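Local coordinates for protein YcaO (Methanopyrus kandleri, PDB 6CIB) that binds ADP and magnesium and, as a YcaO-family enzyme, probably uses ATP to drive backbone thioamidation of a ribosomally made peptide, at residues A[33-38]-A[51-56]; A[59-64]-A[77-82]. All coordinates share one frame; numbering follows the deposited sequence.

Contact 1: A[33-38]-A[51-56]; sequences GVVEKF and RRRSQY
R51 and E36 cross obliquely on one face of the antiparallel hairpin, with carboxylate and guanidinium planes nearly perpendicular (88°). R51 has CG anti to its backbone N and bends at chi3, which brings NE to E36 OE1 at 2.9 Å; the oxygen lies near the guanidinium plane and accepts on its anti lone pair, while R51 NH2 adds only a weak bond. V35 sends CG2, in the crowded position between N and carbonyl carbon, over the centre of the R51 guanidinium, 3.6 Å above its plane. One cation is gripped at its edge by a charge and covered on a face by a methyl, and R51 NH1 has a further salt bridge to E58.

V35 and E36 both face R51, a one-residue register shift that makes a classic beta bulge: V35 N donates almost straight to R51 O (2.8 Å, 176°), E36 N only weakly to the same oxygen, and R51 N returns a bond to E36 O. Just before the strand, G33 ends the preceding helix in a Schellman motif with positive phi and accepts from R53 N through its O at 2.8 Å. A CB on G33 would clash with R53 O.

V34 and R52 point to the other face, V34 facing helix 68-85 and R52 passing R82 of that helix to a salt bridge with E86, while strand 57-64 flanks the far side of strand 45-54.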
ATOM      1  N   GLY A  33       5.749   0.504 -20.975  1.00 33.54           N
ATOM      2  CA  GLY A  33       6.777  -0.523 -21.194  1.00 33.12           C
ATOM      3  C   GLY A  33       6.414  -1.961 -20.862  1.00 31.97           C
ATOM      4  O   GLY A  33       7.308  -2.794 -20.728  1.00 31.91           O
ATOM      5  N   VAL A  34       5.115  -2.250 -20.726  1.00 31.08           N
ATOM      6  CA  VAL A  34       4.632  -3.623 -20.530  1.00 30.83           C
ATOM      7  C   VAL A  34       4.954  -4.416 -21.795  1.00 31.95           C
ATOM      8  O   VAL A  34       4.603  -4.007 -22.898  1.00 31.21           O
ATOM      9  CB  VAL A  34       3.107  -3.678 -20.231  1.00 30.87           C
ATOM     10  CG1 VAL A  34       2.573  -5.113 -20.277  1.00 29.91           C
ATOM     11  CG2 VAL A  34       2.798  -3.030 -18.885  1.00 29.62           C
ATOM     12  N   VAL A  35       5.635  -5.538 -21.618  1.00 32.86           N
ATOM     13  CA  VAL A  35       6.044  -6.369 -22.748  1.00 34.68           C
ATOM     14  C   VAL A  35       5.435  -7.773 -22.678  1.00 36.40           C
ATOM     15  O   VAL A  35       5.407  -8.479 -23.685  1.00 38.21           O
ATOM     16  CB  VAL A  35       7.586  -6.420 -22.921  1.00 33.75           C
ATOM     17  CG1 VAL A  35       8.103  -5.100 -23.492  1.00 32.06           C
ATOM     18  CG2 VAL A  35       8.290  -6.778 -21.614  1.00 32.38           C
ATOM     19  N   GLU A  36       4.935  -8.155 -21.497  1.00 35.70           N
ATOM     20  CA  GLU A  36       4.265  -9.443 -21.307  1.00 36.73           C
ATOM     21  C   GLU A  36       3.214  -9.410 -20.191  1.00 35.19           C
ATOM     22  O   GLU A  36       3.369  -8.694 -19.194  1.00 34.44           O
ATOM     23  CB  GLU A  36       5.295 -10.541 -21.024  1.00 38.79           C
ATOM     24  CG  GLU A  36       4.888 -11.926 -21.515  1.00 43.14           C
ATOM     25  CD  GLU A  36       5.961 -12.991 -21.296  1.00 46.43           C
ATOM     26  OE1 GLU A  36       7.054 -12.675 -20.763  1.00 48.37           O
ATOM     27  OE2 GLU A  36       5.698 -14.163 -21.643  1.00 47.11           O
ATOM     28  N   LYS A  37       2.166 -10.211 -20.371  1.00 33.12           N
ATOM     29  CA  LYS A  37       1.041 -10.304 -19.442  1.00 33.27           C
ATOM     30  C   LYS A  37       0.763 -11.758 -19.109  1.00 32.78           C
ATOM     31  O   LYS A  37       0.841 -12.628 -19.984  1.00 32.88           O
ATOM     32  CB  LYS A  37      -0.221  -9.690 -20.054  1.00 33.66           C
ATOM     33  CG  LYS A  37      -0.093  -8.227 -20.446  1.00 36.03           C
ATOM     34  CD  LYS A  37      -1.422  -7.668 -20.915  1.00 36.14           C
ATOM     35  CE  LYS A  37      -1.253  -6.225 -21.342  1.00 38.52           C
ATOM     36  NZ  LYS A  37      -2.561  -5.589 -21.670  1.00 40.80           N
ATOM     37  N   PHE A  38       0.424 -12.010 -17.849  1.00 31.04           N
ATOM     38  CA  PHE A  38       0.017 -13.336 -17.383  1.00 32.20           C
ATOM     39  C   PHE A  38      -1.256 -13.232 -16.544  1.00 30.69           C
ATOM     40  O   PHE A  38      -1.396 -12.310 -15.738  1.00 29.98           O
ATOM     41  CB  PHE A  38       1.106 -13.970 -16.512  1.00 33.22           C
ATOM     42  CG  PHE A  38       2.433 -14.142 -17.202  1.00 35.24           C
ATOM     43  CD1 PHE A  38       2.685 -15.270 -17.996  1.00 34.18           C
ATOM     44  CD2 PHE A  38       3.442 -13.186 -17.043  1.00 35.92           C
ATOM     45  CE1 PHE A  38       3.914 -15.437 -18.626  1.00 36.44           C
ATOM     46  CE2 PHE A  38       4.680 -13.352 -17.668  1.00 38.32           C
ATOM     47  CZ  PHE A  38       4.915 -14.482 -18.454  1.00 36.66           C
ATOM     48  N   ARG A  51       5.218  -8.076 -16.995  1.00 28.61           N
ATOM     49  CA  ARG A  51       6.645  -7.873 -17.203  1.00 30.03           C
ATOM     50  C   ARG A  51       6.807  -6.513 -17.886  1.00 30.57           C
ATOM     51  O   ARG A  51       6.232  -6.269 -18.954  1.00 28.88           O
ATOM     52  CB  ARG A  51       7.243  -9.010 -18.041  1.00 30.99           C
ATOM     53  CG  ARG A  51       8.764  -8.972 -18.173  1.00 32.72           C
ATOM     54  CD  ARG A  51       9.332 -10.285 -18.711  1.00 35.05           C
ATOM     55  NE  ARG A  51       8.913 -10.579 -20.082  1.00 37.90           N
ATOM     56  CZ  ARG A  51       9.557 -10.189 -21.183  1.00 41.44           C
ATOM     57  NH1 ARG A  51      10.675  -9.479 -21.107  1.00 43.17           N
ATOM     58  NH2 ARG A  51       9.081 -10.512 -22.382  1.00 41.72           N
ATOM     59  N   ARG A  52       7.568  -5.637 -17.235  1.00 31.10           N
ATOM     60  CA  ARG A  52       7.751  -4.243 -17.654  1.00 33.54           C
ATOM     61  C   ARG A  52       9.237  -3.922 -17.900  1.00 33.60           C
ATOM     62  O   ARG A  52      10.091  -4.318 -17.108  1.00 33.43           O
ATOM     63  CB  ARG A  52       7.196  -3.309 -16.568  1.00 33.48           C
ATOM     64  CG  ARG A  52       7.013  -1.869 -17.008  1.00 34.12           C
ATOM     65  CD  ARG A  52       6.717  -0.922 -15.855  1.00 36.11           C
ATOM     66  NE  ARG A  52       7.267   0.396 -16.177  1.00 39.46           N
ATOM     67  CZ  ARG A  52       8.239   1.003 -15.511  1.00 38.54           C
ATOM     68  NH1 ARG A  52       8.776   0.456 -14.430  1.00 40.50           N
ATOM     69  NH2 ARG A  52       8.666   2.183 -15.921  1.00 41.38           N
ATOM     70  N   ARG A  53       9.524  -3.198 -18.987  1.00 34.78           N
ATOM     71  CA  ARG A  53      10.886  -2.762 -19.329  1.00 36.06           C
ATOM     72  C   ARG A  53      11.024  -1.261 -19.200  1.00 34.59           C
ATOM     73  O   ARG A  53      10.150  -0.527 -19.661  1.00 35.23           O
ATOM     74  CB  ARG A  53      11.218  -3.102 -20.786  1.00 40.11           C
ATOM     75  CG  ARG A  53      11.587  -4.538 -21.056  1.00 45.37           C
ATOM     76  CD  ARG A  53      12.506  -4.603 -22.273  1.00 51.70           C
ATOM     77  NE  ARG A  53      12.312  -5.815 -23.068  1.00 57.76           N
ATOM     78  CZ  ARG A  53      12.663  -7.049 -22.696  1.00 61.75           C
ATOM     79  NH1 ARG A  53      13.232  -7.275 -21.513  1.00 64.38           N
ATOM     80  NH2 ARG A  53      12.432  -8.071 -23.513  1.00 62.72           N
ATOM     81  N   SER A  54      12.132  -0.808 -18.611  1.00 32.55           N
ATOM     82  CA  SER A  54      12.515   0.622 -18.614  1.00 32.43           C
ATOM     83  C   SER A  54      14.037   0.764 -18.684  1.00 31.88           C
ATOM     84  O   SER A  54      14.754  -0.243 -18.714  1.00 31.40           O
ATOM     85  CB  SER A  54      11.961   1.342 -17.376  1.00 32.96           C
ATOM     86  OG  SER A  54      12.682   0.987 -16.202  1.00 32.17           O
ATOM     87  N   GLN A  55      14.533   2.000 -18.680  1.00 31.36           N
ATOM     88  CA  GLN A  55      15.984   2.245 -18.569  1.00 33.09           C
ATOM     89  C   GLN A  55      16.573   1.631 -17.291  1.00 33.41           C
ATOM     90  O   GLN A  55      17.781   1.434 -17.205  1.00 33.82           O
ATOM     91  CB  GLN A  55      16.306   3.743 -18.630  1.00 33.56           C
ATOM     92  CG  GLN A  55      15.963   4.493 -17.357  1.00 34.77           C
ATOM     93  CD  GLN A  55      16.651   5.831 -17.228  1.00 34.72           C
ATOM     94  OE1 GLN A  55      16.229   6.815 -17.828  1.00 34.44           O
ATOM     95  NE2 GLN A  55      17.696   5.883 -16.415  1.00 34.57           N
ATOM     96  N   TYR A  56      15.714   1.329 -16.309  1.00 32.73           N
ATOM     97  CA  TYR A  56      16.157   0.778 -15.023  1.00 32.48           C
ATOM     98  C   TYR A  56      16.226  -0.742 -15.008  1.00 32.73           C
ATOM     99  O   TYR A  56      16.715  -1.337 -14.045  1.00 35.15           O
ATOM    100  CB  TYR A  56      15.324   1.347 -13.865  1.00 32.18           C
ATOM    101  CG  TYR A  56      15.477   2.851 -13.773  1.00 32.24           C
ATOM    102  CD1 TYR A  56      16.637   3.422 -13.225  1.00 31.89           C
ATOM    103  CD2 TYR A  56      14.498   3.708 -14.282  1.00 32.58           C
ATOM    104  CE1 TYR A  56      16.799   4.799 -13.156  1.00 31.36           C
ATOM    105  CE2 TYR A  56      14.658   5.094 -14.230  1.00 32.07           C
ATOM    106  CZ  TYR A  56      15.814   5.631 -13.665  1.00 31.27           C
ATOM    107  OH  TYR A  56      15.993   7.000 -13.600  1.00 32.09           O
TER

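Contact 2: A[59-64]-A[77-82]; sequences FYHAGK and MECVER. With MG (magnesium ion), chain H; ADP (adenosine-5'-diphosphate), chain G.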
ATOM      1  N   PHE A  59      11.247  -5.566 -14.861  1.00 40.04           N
ATOM      2  CA  PHE A  59      10.535  -5.749 -13.600  1.00 40.69           C
ATOM      3  C   PHE A  59       9.251  -6.551 -13.772  1.00 39.80           C
ATOM      4  O   PHE A  59       8.612  -6.502 -14.831  1.00 38.59           O
ATOM      5  CB  PHE A  59      10.205  -4.389 -12.961  1.00 43.18           C
ATOM      6  CG  PHE A  59      11.397  -3.481 -12.794  1.00 47.61           C
ATOM      7  CD1 PHE A  59      12.294  -3.662 -11.735  1.00 49.37           C
ATOM      8  CD2 PHE A  59      11.626  -2.436 -13.700  1.00 49.16           C
ATOM      9  CE1 PHE A  59      13.394  -2.822 -11.584  1.00 50.86           C
ATOM     10  CE2 PHE A  59      12.725  -1.593 -13.551  1.00 51.13           C
ATOM     11  CZ  PHE A  59      13.609  -1.785 -12.492  1.00 51.26           C
ATOM     12  N   TYR A  60       8.901  -7.296 -12.726  1.00 39.19           N
ATOM     13  CA  TYR A  60       7.585  -7.918 -12.599  1.00 39.22           C
ATOM     14  C   TYR A  60       6.700  -7.097 -11.671  1.00 38.37           C
ATOM     15  O   TYR A  60       7.120  -6.720 -10.577  1.00 37.91           O
ATOM     16  CB  TYR A  60       7.690  -9.363 -12.099  1.00 40.42           C
ATOM     17  CG  TYR A  60       8.237 -10.321 -13.129  1.00 42.51           C
ATOM     18  CD1 TYR A  60       7.405 -10.877 -14.109  1.00 42.18           C
ATOM     19  CD2 TYR A  60       9.596 -10.669 -13.137  1.00 43.88           C
ATOM     20  CE1 TYR A  60       7.908 -11.748 -15.068  1.00 43.60           C
ATOM     21  CE2 TYR A  60      10.109 -11.552 -14.086  1.00 44.50           C
ATOM     22  CZ  TYR A  60       9.266 -12.086 -15.046  1.00 44.87           C
ATOM     23  OH  TYR A  60       9.771 -12.958 -15.984  1.00 46.00           O
ATOM     24  N   HIS A  61       5.490  -6.796 -12.133  1.00 36.70           N
ATOM     25  CA  HIS A  61       4.477  -6.121 -11.315  1.00 35.22           C
ATOM     26  C   HIS A  61       3.217  -6.969 -11.317  1.00 34.40           C
ATOM     27  O   HIS A  61       2.945  -7.697 -12.279  1.00 33.62           O
ATOM     28  CB  HIS A  61       4.171  -4.713 -11.836  1.00 37.06           C
ATOM     29  CG  HIS A  61       5.388  -3.864 -12.051  1.00 40.81           C
ATOM     30  ND1 HIS A  61       6.174  -3.405 -11.014  1.00 40.67           N
ATOM     31  CD2 HIS A  61       5.955  -3.393 -13.189  1.00 40.96           C
ATOM     32  CE1 HIS A  61       7.170  -2.689 -11.504  1.00 41.99           C
ATOM     33  NE2 HIS A  61       7.058  -2.662 -12.821  1.00 41.74           N
ATOM     34  N   ALA A  62       2.455  -6.878 -10.231  1.00 32.22           N
ATOM     35  CA  ALA A  62       1.233  -7.649 -10.092  1.00 31.21           C
ATOM     36  C   ALA A  62       0.036  -6.767  -9.778  1.00 30.74           C
ATOM     37  O   ALA A  62       0.171  -5.689  -9.182  1.00 29.98           O
ATOM     38  CB  ALA A  62       1.398  -8.741  -9.043  1.00 32.17           C
ATOM     39  N   GLY A  63      -1.127  -7.234 -10.221  1.00 28.47           N
ATOM     40  CA  GLY A  63      -2.415  -6.672  -9.849  1.00 26.59           C
ATOM     41  C   GLY A  63      -3.338  -7.796  -9.446  1.00 26.21           C
ATOM     42  O   GLY A  63      -3.047  -8.976  -9.682  1.00 25.86           O
ATOM     43  N   LYS A  64      -4.452  -7.428  -8.828  1.00 25.40           N
ATOM     44  CA  LYS A  64      -5.427  -8.387  -8.342  1.00 25.92           C
ATOM     45  C   LYS A  64      -6.727  -7.671  -8.077  1.00 25.53           C
ATOM     46  O   LYS A  64      -6.769  -6.435  -8.087  1.00 26.20           O
ATOM     47  CB  LYS A  64      -4.922  -9.127  -7.081  1.00 26.97           C
ATOM     48  CG  LYS A  64      -4.981  -8.369  -5.753  1.00 26.59           C
ATOM     49  CD  LYS A  64      -3.972  -7.242  -5.677  1.00 28.17           C
ATOM     50  CE  LYS A  64      -3.769  -6.761  -4.249  1.00 28.90           C
ATOM     51  NZ  LYS A  64      -3.202  -5.382  -4.269  1.00 29.37           N
HETATM   52  N   MSE A  77      -2.406  -0.077 -13.642  1.00 25.39           N
HETATM   53  CA  MSE A  77      -2.140   1.144 -12.884  1.00 27.01           C
HETATM   54  C   MSE A  77      -0.919   1.013 -11.996  1.00 27.20           C
HETATM   55  O   MSE A  77      -0.235   2.001 -11.743  1.00 27.75           O
HETATM   56  CB  MSE A  77      -3.407   1.572 -12.145  1.00 29.68           C
HETATM   57  CG  MSE A  77      -4.575   1.883 -13.085  1.00 30.62           C
HETATM   58 SE   MSE A  77      -4.188   3.504 -14.146  1.00 34.43          SE
HETATM   59  CE  MSE A  77      -4.852   4.745 -12.762  1.00 34.90           C
ATOM     60  N   GLU A  78      -0.626  -0.212 -11.553  1.00 28.66           N
ATOM     61  CA  GLU A  78       0.623  -0.543 -10.867  1.00 29.89           C
ATOM     62  C   GLU A  78       1.825  -0.227 -11.767  1.00 29.21           C
ATOM     63  O   GLU A  78       2.779   0.424 -11.326  1.00 28.05           O
ATOM     64  CB  GLU A  78       0.619  -2.021 -10.453  1.00 32.56           C
ATOM     65  CG  GLU A  78       1.890  -2.532  -9.779  1.00 37.84           C
ATOM     66  CD  GLU A  78       1.956  -2.238  -8.294  1.00 41.70           C
ATOM     67  OE1 GLU A  78       0.929  -2.381  -7.595  1.00 45.01           O
ATOM     68  OE2 GLU A  78       3.053  -1.883  -7.817  1.00 45.24           O
ATOM     69  N   CYS A  79       1.771  -0.684 -13.021  1.00 27.62           N
ATOM     70  CA  CYS A  79       2.793  -0.343 -14.016  1.00 27.84           C
ATOM     71  C   CYS A  79       2.927   1.167 -14.224  1.00 26.53           C
ATOM     72  O   CYS A  79       4.044   1.672 -14.316  1.00 27.33           O
ATOM     73  CB  CYS A  79       2.521  -1.055 -15.344  1.00 26.57           C
ATOM     74  SG  CYS A  79       2.668  -2.837 -15.196  1.00 27.80           S
ATOM     75  N   VAL A  80       1.794   1.872 -14.257  1.00 26.70           N
ATOM     76  CA  VAL A  80       1.762   3.322 -14.493  1.00 27.56           C
ATOM     77  C   VAL A  80       2.428   4.094 -13.342  1.00 28.84           C
ATOM     78  O   VAL A  80       3.289   4.944 -13.594  1.00 28.36           O
ATOM     79  CB  VAL A  80       0.326   3.848 -14.782  1.00 27.08           C
ATOM     80  CG1 VAL A  80       0.271   5.372 -14.732  1.00 27.31           C
ATOM     81  CG2 VAL A  80      -0.156   3.390 -16.155  1.00 27.37           C
ATOM     82  N   GLU A  81       2.050   3.779 -12.095  1.00 29.96           N
ATOM     83  CA  GLU A  81       2.641   4.434 -10.932  1.00 30.43           C
ATOM     84  C   GLU A  81       4.162   4.247 -10.872  1.00 29.99           C
ATOM     85  O   GLU A  81       4.877   5.182 -10.517  1.00 30.06           O
ATOM     86  CB  GLU A  81       1.953   4.025  -9.610  1.00 30.91           C
ATOM     87  CG  GLU A  81       2.298   2.643  -9.086  1.00 30.47           C
ATOM     88  CD  GLU A  81       1.809   2.388  -7.674  1.00 31.51           C
ATOM     89  OE1 GLU A  81       0.606   2.554  -7.415  1.00 30.10           O
ATOM     90  OE2 GLU A  81       2.629   1.988  -6.817  1.00 31.55           O
ATOM     91  N   ARG A  82       4.644   3.052 -11.232  1.00 30.13           N
ATOM     92  CA  ARG A  82       6.082   2.770 -11.230  1.00 31.68           C
ATOM     93  C   ARG A  82       6.840   3.579 -12.287  1.00 30.99           C
ATOM     94  O   ARG A  82       7.940   4.063 -12.015  1.00 31.70           O
ATOM     95  CB  ARG A  82       6.370   1.265 -11.352  1.00 34.75           C
ATOM     96  CG  ARG A  82       5.966   0.440 -10.133  1.00 37.90           C
ATOM     97  CD  ARG A  82       6.767   0.784  -8.879  1.00 43.33           C
ATOM     98  NE  ARG A  82       8.139   0.262  -8.951  1.00 49.80           N
ATOM     99  CZ  ARG A  82       8.514  -0.942  -8.520  1.00 49.35           C
ATOM    100  NH1 ARG A  82       7.628  -1.762  -7.969  1.00 52.64           N
ATOM    101  NH2 ARG A  82       9.777  -1.322  -8.637  1.00 53.81           N
TER
HETATM  102 MG    MG H 402       1.010   1.715  -4.813  1.00 40.22          MG
HETATM  103  PB  ADP G 401      -2.446  -1.522  -3.867  1.00 48.27           P
HETATM  104  O1B ADP G 401      -2.518  -0.020  -4.044  1.00 47.80           O
HETATM  105  O2B ADP G 401      -2.605  -1.994  -2.436  1.00 51.35           O
HETATM  106  O3B ADP G 401      -1.321  -2.202  -4.612  1.00 47.98           O
HETATM  107  PA  ADP G 401      -4.217  -2.403  -5.991  1.00 35.77           P
HETATM  108  O1A ADP G 401      -5.721  -2.444  -5.968  1.00 38.83           O
HETATM  109  O2A ADP G 401      -3.510  -3.672  -6.387  1.00 36.77           O
HETATM  110  O3A ADP G 401      -3.847  -2.020  -4.488  1.00 43.46           O
HETATM  111  O5' ADP G 401      -3.769  -1.183  -6.935  1.00 34.06           O
HETATM  112  C5' ADP G 401      -2.518  -1.052  -7.634  1.00 32.69           C
HETATM  113  C4' ADP G 401      -2.427   0.358  -8.247  1.00 32.14           C
HETATM  114  O4' ADP G 401      -3.520   0.569  -9.155  1.00 32.12           O
HETATM  115  C3' ADP G 401      -2.551   1.485  -7.217  1.00 31.59           C
HETATM  116  O3' ADP G 401      -1.820   2.642  -7.668  1.00 30.75           O
HETATM  117  C2' ADP G 401      -4.035   1.803  -7.216  1.00 30.68           C
HETATM  118  O2' ADP G 401      -4.315   3.116  -6.736  1.00 30.03           O
HETATM  119  C1' ADP G 401      -4.395   1.611  -8.686  1.00 30.41           C
HETATM  120  N9  ADP G 401      -5.796   1.184  -8.898  1.00 30.40           N
HETATM  121  C8  ADP G 401      -6.335   0.028  -8.468  1.00 30.89           C
HETATM  122  N7  ADP G 401      -7.637  -0.059  -8.823  1.00 30.60           N
HETATM  123  C5  ADP G 401      -7.944   1.044  -9.514  1.00 30.09           C
HETATM  124  C6  ADP G 401      -9.158   1.568 -10.181  1.00 29.63           C
HETATM  125  N6  ADP G 401     -10.308   0.853 -10.170  1.00 28.92           N
HETATM  126  N1  ADP G 401      -9.067   2.777 -10.788  1.00 30.61           N
HETATM  127  C2  ADP G 401      -7.919   3.498 -10.803  1.00 30.88           C
HETATM  128  N3  ADP G 401      -6.775   3.073 -10.219  1.00 30.55           N
HETATM  129  C4  ADP G 401      -6.727   1.871  -9.570  1.00 30.28           C
HETATM  130  O   HOH W   1       5.177  -3.621  -8.374  1.00 42.17           O
HETATM  131  O   HOH W   2       0.870  -0.465  -5.373  1.00 34.55           O
HETATM  132  O   HOH W   3      -0.918   1.986  -3.738  1.00 32.94           O
HETATM  133  O   HOH W   4       2.718   1.496  -3.420  1.00 25.81           O
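H61 sets its CE1 over the centre of the R82 guanidinium, 3.6 Å above the plane, with ring and guanidinium planes 75° apart. The R82 chain folds at chi2 and chi3, so its CG also meets H61 CE1, at 3.6 Å, and the arginine curls round this corner of the imidazole. About one turn earlier in the helix, C79 SG approaches H61 CD2 obliquely at 3.9 Å, and E78 CG packs on H61 CB and A62 O. An alanine in place of R82 would probably uncover this corner of the H61 ring and loosen its orientation, since the CG and guanidinium that pack on CE1 would be gone.

Helix 68-85 here crosses strand 57-64, an edge strand of a three-stranded antiparallel sheet, and supplies M77, E78 and E81 to the nucleotide pocket of the YcaO fold. E78, with CG anti to its backbone N and a bend at chi2, spreads its carboxylate between two waters: one donates to OE2 and, lying in the imidazole plane, bonds H61 ND1 at 2.8 Å; the other, a magnesium ligand, lies within hydrogen-bonding distance of both OE1 and ADP O3B. E81 OE2 coordinates the metal at 2.6 Å, alongside three waters and L148 O, while E81 OE1 takes a very short bond from ADP O3'. K64 NZ donates to ADP O2A on the alpha phosphate at 2.7 Å.

From the N terminus, the chain leaves helix 28-31 and runs along strand 34-42, turns, and comes back along strand 45-54, where contact 1 closes the hairpin. It turns again at once into strand 57-64, the third strand of the same sheet, and then passes into helix 68-85, whose return against that strand closes contact 2. The two loops follow in series, neither enclosing nor crossing the other, with centres about 9 Å apart. They meet directly: R52 N probably hydrogen-bonds F59 O between neighbouring strands, R52 CD packs on H61, and V34 CG2 touches C79 SG. The hairpin is thereby tied to the helix that holds E81 at magnesium and ADP.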